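Probable fimbrial chaperone YadV (Escherichia coli K-12, PDB 5GHU) probably serves as the periplasmic chaperone of a fimbrial operon, assisting the folding and assembly of pilin subunits that may contribute to adhesion to surfaces. Local coordinates at residues Val19-Glu24 and Ile70-Thr75; Trp89-Glu94 and Arg115-Leu120. All coordinates share one frame; numbering follows the deposited sequence.

Contact 1: Val19-Glu24 and Ile70-Thr75; sequences VNVRLE and IKLMYT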
ATOM      1  N   VAL A  19     -15.400   1.639   8.284  1.00 25.81           N
ATOM      2  CA  VAL A  19     -14.174   2.285   8.722  0.61 23.50           C
ATOM      3  C   VAL A  19     -14.185   3.741   8.230  1.00 30.50           C
ATOM      4  O   VAL A  19     -14.660   3.999   7.114  1.00 33.34           O
ATOM      5  CB  VAL A  19     -12.954   1.532   8.161  0.61 28.33           C
ATOM      6  CG1 VAL A  19     -11.675   2.295   8.350  0.61 30.78           C
ATOM      7  CG2 VAL A  19     -12.895   0.142   8.749  0.61 22.47           C
ATOM      8  N   ASN A  20     -13.659   4.681   9.020  1.00 30.76           N
ATOM      9  CA  ASN A  20     -13.663   6.080   8.592  1.00 28.19           C
ATOM     10  C   ASN A  20     -12.296   6.515   8.112  1.00 28.60           C
ATOM     11  O   ASN A  20     -11.242   6.057   8.626  1.00 29.70           O
ATOM     12  CB  ASN A  20     -14.125   7.014   9.715  1.00 31.85           C
ATOM     13  CG  ASN A  20     -15.580   6.843  10.064  1.00 35.01           C
ATOM     14  OD1 ASN A  20     -16.407   6.468   9.235  1.00 35.94           O
ATOM     15  ND2 ASN A  20     -15.915   7.168  11.313  1.00 42.01           N
ATOM     16  N   VAL A  21     -12.282   7.379   7.108  1.00 25.26           N
ATOM     17  CA  VAL A  21     -11.031   7.991   6.661  1.00 26.04           C
ATOM     18  C   VAL A  21     -11.264   9.486   6.648  1.00 28.88           C
ATOM     19  O   VAL A  21     -12.288   9.935   6.155  1.00 30.77           O
ATOM     20  CB  VAL A  21     -10.644   7.536   5.239  1.00 31.97           C
ATOM     21  CG1 VAL A  21      -9.407   8.286   4.760  1.00 31.77           C
ATOM     22  CG2 VAL A  21     -10.384   6.040   5.242  1.00 32.99           C
ATOM     23  N   ARG A  22     -10.303  10.259   7.128  1.00 26.76           N
ATOM     24  CA  ARG A  22     -10.504  11.707   7.191  1.00 26.06           C
ATOM     25  C   ARG A  22      -9.766  12.458   6.079  1.00 27.50           C
ATOM     26  O   ARG A  22      -8.600  12.163   5.779  1.00 26.80           O
ATOM     27  CB  ARG A  22     -10.034  12.204   8.555  1.00 25.92           C
ATOM     28  CG  ARG A  22     -10.170  13.689   8.753  1.00 28.41           C
ATOM     29  CD  ARG A  22     -11.629  14.117   8.864  1.00 31.06           C
ATOM     30  NE  ARG A  22     -11.702  15.562   9.088  1.00 32.63           N
ATOM     31  CZ  ARG A  22     -12.801  16.202   9.496  1.00 34.01           C
ATOM     32  NH1 ARG A  22     -12.794  17.523   9.678  1.00 32.49           N
ATOM     33  NH2 ARG A  22     -13.927  15.512   9.684  1.00 33.93           N
ATOM     34  N   LEU A  23     -10.485  13.388   5.459  1.00 26.23           N
ATOM     35  CA  LEU A  23      -9.939  14.346   4.489  1.00 26.73           C
ATOM     36  C   LEU A  23      -9.888  15.747   5.109  1.00 29.16           C
ATOM     37  O   LEU A  23     -10.825  16.176   5.826  1.00 32.55           O
ATOM     38  CB  LEU A  23     -10.808  14.395   3.245  1.00 30.06           C
ATOM     39  CG  LEU A  23     -11.103  13.018   2.638  1.00 28.24           C
ATOM     40  CD1 LEU A  23     -11.982  13.228   1.406  1.00 29.35           C
ATOM     41  CD2 LEU A  23      -9.796  12.253   2.266  1.00 28.07           C
ATOM     42  N   GLU A  24      -8.851  16.507   4.749  1.00 31.11           N
ATOM     43  CA  GLU A  24      -8.751  17.912   5.151  1.00 31.86           C
ATOM     44  C   GLU A  24      -8.357  18.740   3.950  1.00 33.29           C
ATOM     45  O   GLU A  24      -7.481  18.336   3.196  1.00 36.51           O
ATOM     46  CB  GLU A  24      -7.711  18.112   6.229  1.00 32.94           C
ATOM     47  CG  GLU A  24      -8.040  17.390   7.529  1.00 40.46           C
ATOM     48  CD  GLU A  24      -9.164  18.103   8.313  1.00 35.01           C
ATOM     49  OE1 GLU A  24      -9.341  19.322   8.137  1.00 36.29           O
ATOM     50  OE2 GLU A  24      -9.864  17.429   9.093  1.00 43.59           O
ATOM     51  N   ILE A  70     -14.954  10.367   5.536  1.00 27.89           N
ATOM     52  CA  ILE A  70     -15.548   9.473   4.542  1.00 30.10           C
ATOM     53  C   ILE A  70     -15.751   8.120   5.207  1.00 29.02           C
ATOM     54  O   ILE A  70     -14.830   7.570   5.771  1.00 28.06           O
ATOM     55  CB  ILE A  70     -14.648   9.313   3.304  1.00 27.64           C
ATOM     56  CG1 ILE A  70     -14.333  10.693   2.710  1.00 27.29           C
ATOM     57  CG2 ILE A  70     -15.284   8.372   2.252  1.00 29.89           C
ATOM     58  CD1 ILE A  70     -15.551  11.520   2.204  1.00 30.03           C
ATOM     59  N   LYS A  71     -16.940   7.564   5.089  1.00 28.96           N
ATOM     60  CA  LYS A  71     -17.209   6.269   5.686  1.00 27.42           C
ATOM     61  C   LYS A  71     -17.045   5.197   4.604  1.00 29.85           C
ATOM     62  O   LYS A  71     -17.682   5.256   3.534  1.00 33.21           O
ATOM     63  CB  LYS A  71     -18.632   6.254   6.294  1.00 31.22           C
ATOM     64  CG  LYS A  71     -19.129   4.855   6.678  1.00 41.84           C
ATOM     65  CD  LYS A  71     -20.503   4.907   7.320  1.00 57.64           C
ATOM     66  CE  LYS A  71     -20.421   5.470   8.731  1.00 68.19           C
ATOM     67  NZ  LYS A  71     -21.737   5.408   9.441  1.00 79.06           N
ATOM     68  N   LEU A  72     -16.188   4.218   4.865  1.00 27.64           N
ATOM     69  CA  LEU A  72     -15.968   3.135   3.908  1.00 25.85           C
ATOM     70  C   LEU A  72     -16.679   1.917   4.438  1.00 32.65           C
ATOM     71  O   LEU A  72     -16.543   1.578   5.614  1.00 32.95           O
ATOM     72  CB  LEU A  72     -14.486   2.845   3.721  1.00 26.99           C
ATOM     73  CG  LEU A  72     -13.646   4.059   3.370  1.00 27.18           C
ATOM     74  CD1 LEU A  72     -12.144   3.622   3.388  1.00 29.30           C
ATOM     75  CD2 LEU A  72     -14.076   4.685   2.017  1.00 26.36           C
ATOM     76  N   MET A  73     -17.452   1.261   3.589  1.00 31.33           N
ATOM     77  CA  MET A  73     -18.305   0.187   4.073  1.00 30.56           C
ATOM     78  C   MET A  73     -18.276  -1.032   3.148  1.00 31.63           C
ATOM     79  O   MET A  73     -18.552  -0.912   1.959  1.00 35.05           O
ATOM     80  CB  MET A  73     -19.729   0.687   4.230  1.00 38.33           C
ATOM     81  CG  MET A  73     -20.575  -0.331   4.880  1.00 38.55           C
ATOM     82  SD  MET A  73     -22.234   0.262   5.264  1.00 49.85           S
ATOM     83  CE  MET A  73     -21.962   1.673   6.307  1.00 32.37           C
ATOM     84  N   TYR A  74     -17.928  -2.201   3.683  1.00 33.14           N
ATOM     85  CA  TYR A  74     -17.944  -3.455   2.916  1.00 37.60           C
ATOM     86  C   TYR A  74     -19.388  -3.904   2.679  1.00 35.14           C
ATOM     87  O   TYR A  74     -20.207  -3.868   3.574  1.00 40.67           O
ATOM     88  CB  TYR A  74     -17.146  -4.539   3.651  1.00 38.33           C
ATOM     89  CG  TYR A  74     -17.126  -5.929   3.021  1.00 38.09           C
ATOM     90  CD1 TYR A  74     -16.497  -6.159   1.805  1.00 36.06           C
ATOM     91  CD2 TYR A  74     -17.698  -7.020   3.682  1.00 47.30           C
ATOM     92  CE1 TYR A  74     -16.473  -7.444   1.233  1.00 34.78           C
ATOM     93  CE2 TYR A  74     -17.676  -8.306   3.129  1.00 45.40           C
ATOM     94  CZ  TYR A  74     -17.048  -8.518   1.913  1.00 47.04           C
ATOM     95  OH  TYR A  74     -17.027  -9.794   1.366  1.00 50.43           O
ATOM     96  N   THR A  75     -19.676  -4.320   1.462  1.00 36.06           N
ATOM     97  CA  THR A  75     -21.051  -4.641   1.097  1.00 38.66           C
ATOM     98  C   THR A  75     -21.214  -6.134   0.870  1.00 44.54           C
ATOM     99  O   THR A  75     -22.333  -6.625   0.795  1.00 52.84           O
ATOM    100  CB  THR A  75     -21.477  -3.900  -0.169  1.00 42.32           C
ATOM    101  OG1 THR A  75     -20.696  -4.376  -1.277  1.00 39.97           O
ATOM    102  CG2 THR A  75     -21.312  -2.391  -0.007  1.00 42.83           C
TER

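Contact 2: Trp89-Glu94 and Arg115-Leu120; sequences WFNVLE and RTRIKL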
ATOM      1  N   TRP A  89      -7.708   0.231  -3.636  1.00 25.90           N
ATOM      2  CA  TRP A  89      -7.260   1.613  -3.633  1.00 25.98           C
ATOM      3  C   TRP A  89      -8.348   2.596  -3.264  1.00 22.56           C
ATOM      4  O   TRP A  89      -9.410   2.609  -3.862  1.00 25.00           O
ATOM      5  CB  TRP A  89      -6.688   1.953  -5.008  1.00 28.61           C
ATOM      6  CG  TRP A  89      -5.395   1.217  -5.133  1.00 36.15           C
ATOM      7  CD1 TRP A  89      -5.215  -0.090  -5.519  1.00 44.77           C
ATOM      8  CD2 TRP A  89      -4.108   1.711  -4.777  1.00 32.74           C
ATOM      9  NE1 TRP A  89      -3.891  -0.419  -5.451  1.00 45.57           N
ATOM     10  CE2 TRP A  89      -3.186   0.673  -5.005  1.00 43.59           C
ATOM     11  CE3 TRP A  89      -3.644   2.927  -4.294  1.00 34.84           C
ATOM     12  CZ2 TRP A  89      -1.829   0.835  -4.791  1.00 47.21           C
ATOM     13  CZ3 TRP A  89      -2.305   3.085  -4.086  1.00 43.67           C
ATOM     14  CH2 TRP A  89      -1.410   2.052  -4.335  1.00 44.57           C
ATOM     15  N   PHE A  90      -8.059   3.387  -2.246  1.00 22.78           N
ATOM     16  CA  PHE A  90      -8.933   4.500  -1.872  1.00 21.77           C
ATOM     17  C   PHE A  90      -8.490   5.753  -2.619  1.00 24.17           C
ATOM     18  O   PHE A  90      -7.360   6.209  -2.442  1.00 27.15           O
ATOM     19  CB  PHE A  90      -8.882   4.735  -0.341  1.00 23.20           C
ATOM     20  CG  PHE A  90      -9.724   5.909   0.105  1.00 25.42           C
ATOM     21  CD1 PHE A  90     -11.084   5.910  -0.120  1.00 25.44           C
ATOM     22  CD2 PHE A  90      -9.142   7.053   0.615  1.00 22.70           C
ATOM     23  CE1 PHE A  90     -11.890   6.983   0.223  1.00 27.50           C
ATOM     24  CE2 PHE A  90      -9.930   8.133   0.968  1.00 28.36           C
ATOM     25  CZ  PHE A  90     -11.315   8.106   0.748  1.00 29.29           C
ATOM     26  N   ASN A  91      -9.391   6.290  -3.446  1.00 25.64           N
ATOM     27  CA  ASN A  91      -9.102   7.438  -4.297  1.00 26.33           C
ATOM     28  C   ASN A  91      -9.788   8.686  -3.854  1.00 28.09           C
ATOM     29  O   ASN A  91     -10.968   8.639  -3.499  1.00 27.12           O
ATOM     30  CB  ASN A  91      -9.585   7.185  -5.733  1.00 28.21           C
ATOM     31  CG  ASN A  91      -8.883   6.013  -6.398  1.00 35.49           C
ATOM     32  OD1 ASN A  91      -8.014   6.217  -7.220  1.00 38.52           O
ATOM     33  ND2 ASN A  91      -9.264   4.795  -6.052  1.00 34.17           N
ATOM     34  N   VAL A  92      -9.069   9.802  -3.971  1.00 27.15           N
ATOM     35  CA  VAL A  92      -9.576  11.136  -3.741  1.00 27.17           C
ATOM     36  C   VAL A  92      -9.242  12.018  -4.926  1.00 30.98           C
ATOM     37  O   VAL A  92      -8.084  12.120  -5.319  1.00 34.11           O
ATOM     38  CB  VAL A  92      -8.960  11.685  -2.458  1.00 28.16           C
ATOM     39  CG1 VAL A  92      -9.341  13.122  -2.266  1.00 33.05           C
ATOM     40  CG2 VAL A  92      -9.415  10.786  -1.318  1.00 31.96           C
ATOM     41  N   LEU A  93     -10.262  12.642  -5.500  1.00 30.86           N
ATOM     42  CA  LEU A  93     -10.076  13.489  -6.686  1.00 30.56           C
ATOM     43  C   LEU A  93     -10.617  14.877  -6.368  1.00 35.14           C
ATOM     44  O   LEU A  93     -11.767  14.993  -5.999  1.00 37.23           O
ATOM     45  CB  LEU A  93     -10.800  12.846  -7.906  1.00 31.93           C
ATOM     46  CG  LEU A  93     -10.819  13.504  -9.296  1.00 43.09           C
ATOM     47  CD1 LEU A  93     -11.852  14.624  -9.414  1.00 52.10           C
ATOM     48  CD2 LEU A  93      -9.461  14.039  -9.594  1.00 49.47           C
ATOM     49  N   GLU A  94      -9.808  15.929  -6.480  1.00 36.92           N
ATOM     50  CA  GLU A  94     -10.309  17.276  -6.140  1.00 35.20           C
ATOM     51  C   GLU A  94     -10.485  18.089  -7.411  1.00 42.23           C
ATOM     52  O   GLU A  94      -9.806  17.870  -8.394  1.00 44.92           O
ATOM     53  CB  GLU A  94      -9.372  17.997  -5.148  1.00 43.68           C
ATOM     54  CG  GLU A  94      -8.002  18.414  -5.686  1.00 49.85           C
ATOM     55  CD  GLU A  94      -6.984  18.735  -4.580  1.00 48.70           C
ATOM     56  OE1 GLU A  94      -6.959  18.022  -3.564  1.00 49.56           O
ATOM     57  OE2 GLU A  94      -6.194  19.682  -4.731  1.00 55.51           O
ATOM     58  N   ARG A 115      -5.696  13.979  -8.361  1.00 34.82           N
ATOM     59  CA  ARG A 115      -6.114  12.723  -7.796  1.00 33.45           C
ATOM     60  C   ARG A 115      -5.003  12.104  -6.956  1.00 33.80           C
ATOM     61  O   ARG A 115      -3.840  12.061  -7.378  1.00 37.69           O
ATOM     62  CB  ARG A 115      -6.496  11.749  -8.907  1.00 33.56           C
ATOM     63  CG  ARG A 115      -6.733  10.342  -8.427  1.00 41.18           C
ATOM     64  CD  ARG A 115      -6.402   9.400  -9.599  1.00 42.90           C
ATOM     65  NE  ARG A 115      -6.991   8.099  -9.426  1.00 36.86           N
ATOM     66  CZ  ARG A 115      -6.960   7.146 -10.340  1.00 34.50           C
ATOM     67  NH1 ARG A 115      -6.339   7.356 -11.472  1.00 34.97           N
ATOM     68  NH2 ARG A 115      -7.503   5.960 -10.098  1.00 41.59           N
ATOM     69  N   THR A 116      -5.367  11.586  -5.779  1.00 34.62           N
ATOM     70  CA  THR A 116      -4.432  10.900  -4.913  1.00 36.00           C
ATOM     71  C   THR A 116      -5.055   9.560  -4.522  1.00 33.58           C
ATOM     72  O   THR A 116      -6.262   9.435  -4.472  1.00 35.46           O
ATOM     73  CB  THR A 116      -4.107  11.737  -3.646  1.00 46.05           C
ATOM     74  OG1 THR A 116      -3.286  12.845  -4.034  1.00 51.99           O
ATOM     75  CG2 THR A 116      -3.341  10.918  -2.626  1.00 46.19           C
ATOM     76  N   ARG A 117      -4.228   8.551  -4.301  1.00 32.08           N
ATOM     77  CA  ARG A 117      -4.724   7.215  -3.936  1.00 32.68           C
ATOM     78  C   ARG A 117      -3.877   6.685  -2.790  1.00 34.66           C
ATOM     79  O   ARG A 117      -2.666   6.876  -2.812  1.00 34.10           O
ATOM     80  CB  ARG A 117      -4.612   6.212  -5.094  1.00 40.69           C
ATOM     81  CG  ARG A 117      -5.316   6.549  -6.379  1.00 55.10           C
ATOM     82  CD  ARG A 117      -5.114   5.427  -7.394  1.00 53.36           C
ATOM     83  NE  ARG A 117      -3.762   4.887  -7.312  1.00 64.42           N
ATOM     84  CZ  ARG A 117      -3.353   3.793  -7.949  1.00 65.94           C
ATOM     85  NH1 ARG A 117      -4.200   3.120  -8.716  1.00 62.26           N
ATOM     86  NH2 ARG A 117      -2.103   3.368  -7.808  1.00 66.82           N
ATOM     87  N   ILE A 118      -4.491   5.972  -1.841  1.00 27.82           N
ATOM     88  CA  ILE A 118      -3.761   5.187  -0.831  1.00 24.31           C
ATOM     89  C   ILE A 118      -4.335   3.795  -0.774  1.00 23.20           C
ATOM     90  O   ILE A 118      -5.446   3.554  -1.231  1.00 25.43           O
ATOM     91  CB  ILE A 118      -3.837   5.780   0.608  1.00 26.42           C
ATOM     92  CG1 ILE A 118      -5.275   5.810   1.125  1.00 27.79           C
ATOM     93  CG2 ILE A 118      -3.171   7.144   0.676  1.00 28.48           C
ATOM     94  CD1 ILE A 118      -5.370   6.321   2.568  1.00 28.09           C
ATOM     95  N   LYS A 119      -3.557   2.850  -0.265  1.00 22.77           N
ATOM     96  CA  LYS A 119      -4.015   1.453  -0.191  1.00 21.38           C
ATOM     97  C   LYS A 119      -4.981   1.226   0.958  1.00 21.28           C
ATOM     98  O   LYS A 119      -4.810   1.768   2.068  1.00 22.02           O
ATOM     99  CB  LYS A 119      -2.827   0.518   0.010  1.00 23.01           C
ATOM    100  CG  LYS A 119      -1.897   0.506  -1.205  1.00 23.94           C
ATOM    101  CD  LYS A 119      -0.566  -0.213  -0.792  1.00 29.63           C
ATOM    102  CE  LYS A 119       0.573  -0.062  -1.809  1.00 35.61           C
ATOM    103  NZ  LYS A 119       1.881  -0.541  -1.216  1.00 29.72           N
ATOM    104  N   LEU A 120      -5.964   0.382   0.677  1.00 20.38           N
ATOM    105  CA  LEU A 120      -6.842  -0.158   1.737  1.00 22.13           C
ATOM    106  C   LEU A 120      -6.600  -1.663   1.796  1.00 21.37           C
ATOM    107  O   LEU A 120      -6.667  -2.363   0.784  1.00 21.29           O
ATOM    108  CB  LEU A 120      -8.316   0.140   1.446  1.00 21.93           C
ATOM    109  CG  LEU A 120      -9.256  -0.482   2.502  1.00 23.43           C
ATOM    110  CD1 LEU A 120     -10.490   0.452   2.707  1.00 23.96           C
ATOM    111  CD2 LEU A 120      -9.720  -1.871   2.082  1.00 24.66           C
TER

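Contact 1: Val19-Glu24 and Ile70-Thr75
Val19 and Val21 pair with Leu72 and Ile70 in an antiparallel strand contact within the amino-terminal, PapD-like domain, strand 19-25 lying beside strand 67-74. Both Val19-Leu72 and Val21-Ile70 are hydrogen-bonded pairs, each closed by two backbone bonds; the straightest runs from Ile70 N to Val21 O, 2.8 Å with 176° at the hydrogen. These four residues turn their side chains to one face, which is apolar. There Val21 CG2 touches Leu72 CD1 at 3.5 Å: with CG1 anti to the backbone N (chi1 175°), this branch lies anti to the carbonyl carbon and meets the leucine. Further along, Leu23 CD1 meets Ile70 CG1 at 3.7 Å, the two side chains crossing obliquely. Branched aliphatic residues suit this face because they fill the interior without any polar atom to satisfy. The other face carries the non-hydrogen-bonded pair Asn20 and Lys71, polar residues fit for solvent: Asn20 OD1 lies 3.6 Å from Lys71 CA, while the lysine chain leads away. Leu23 and Ile70 also reach Ser35 of strand 31-38, and Val21 reaches Val10. One apolar and one polar face are characteristic of a sheet in an immunoglobulin-like beta sandwich, the fold of periplasmic pilus chaperones.

Contact 2: Trp89-Glu94 and Arg115-Leu120
Trp89 is held between Arg117 and Lys119, the tightly packed part of an antiparallel contact between strands 86-95 and 114-123. The Arg117 guanidinium stacks on one face of the indole, planes 19° apart, with its CZ 4.0 Å from the centroid of the Trp89 six-membered ring, a cation-pi contact. A bend at chi3 (-38°) turns NE of Arg117 toward the ring, 3.6 Å from Trp89 CE3. On the opposite face Lys119 CG makes a CH-pi contact, 3.5 Å from Trp89 CH2. A broad indole suits this place, taking a flat cation on one side and methylenes on the other.

Packing is looser at the solvent end, toward Arg115, an exposed residue whose extended chain passes Leu93 at about a right angle, CB 3.8 Å from Leu93 CD2. Its guanidinium edge faces Asn91 OD1, but that oxygen is less surely placed, so its hydrogen bonds from Arg115 NE and NH2 are doubtful; a salt bridge to Asp41 gives the arginine a second partner.

On the reverse face buried Phe90 lies beside partly exposed Ile118, Phe90 CB 4.0 Å from Ile118 CG1. Backbone bonds at Phe90-Ile118 and Val92-Thr116 join the strands, Val92 N reaching Thr116 O at 2.9 Å. Strand 31-38 pairs with the far edge of 86-95, while Lys119 bonds through its backbone to Val10 of strand 9-13.

Contacts 1 and 2 face each other across the interior of the amino-terminal domain, their centres about 12 Å apart. Their apolar faces meet directly: Leu72 CD2 packs on Phe90 CE1 at 3.6 Å, and Leu72 CD1 touches Leu120 CD1 at the same distance. Val21 CG1 lies on the same side of the Phe90 ring as Leu72 CD2, 3.8 Å from Phe90 CE2, while Leu23 CD2 reaches Val92 CG2 at 3.9 Å. The contacts follow in series along the chain, contact 1 closing before contact 2 opens, strand 86-95 being the next strand after 67-74. Asn20 and Lys71 of contact 1, and Trp89, Arg115 and Arg117 of contact 2, lie on the faces turned away from this shared core.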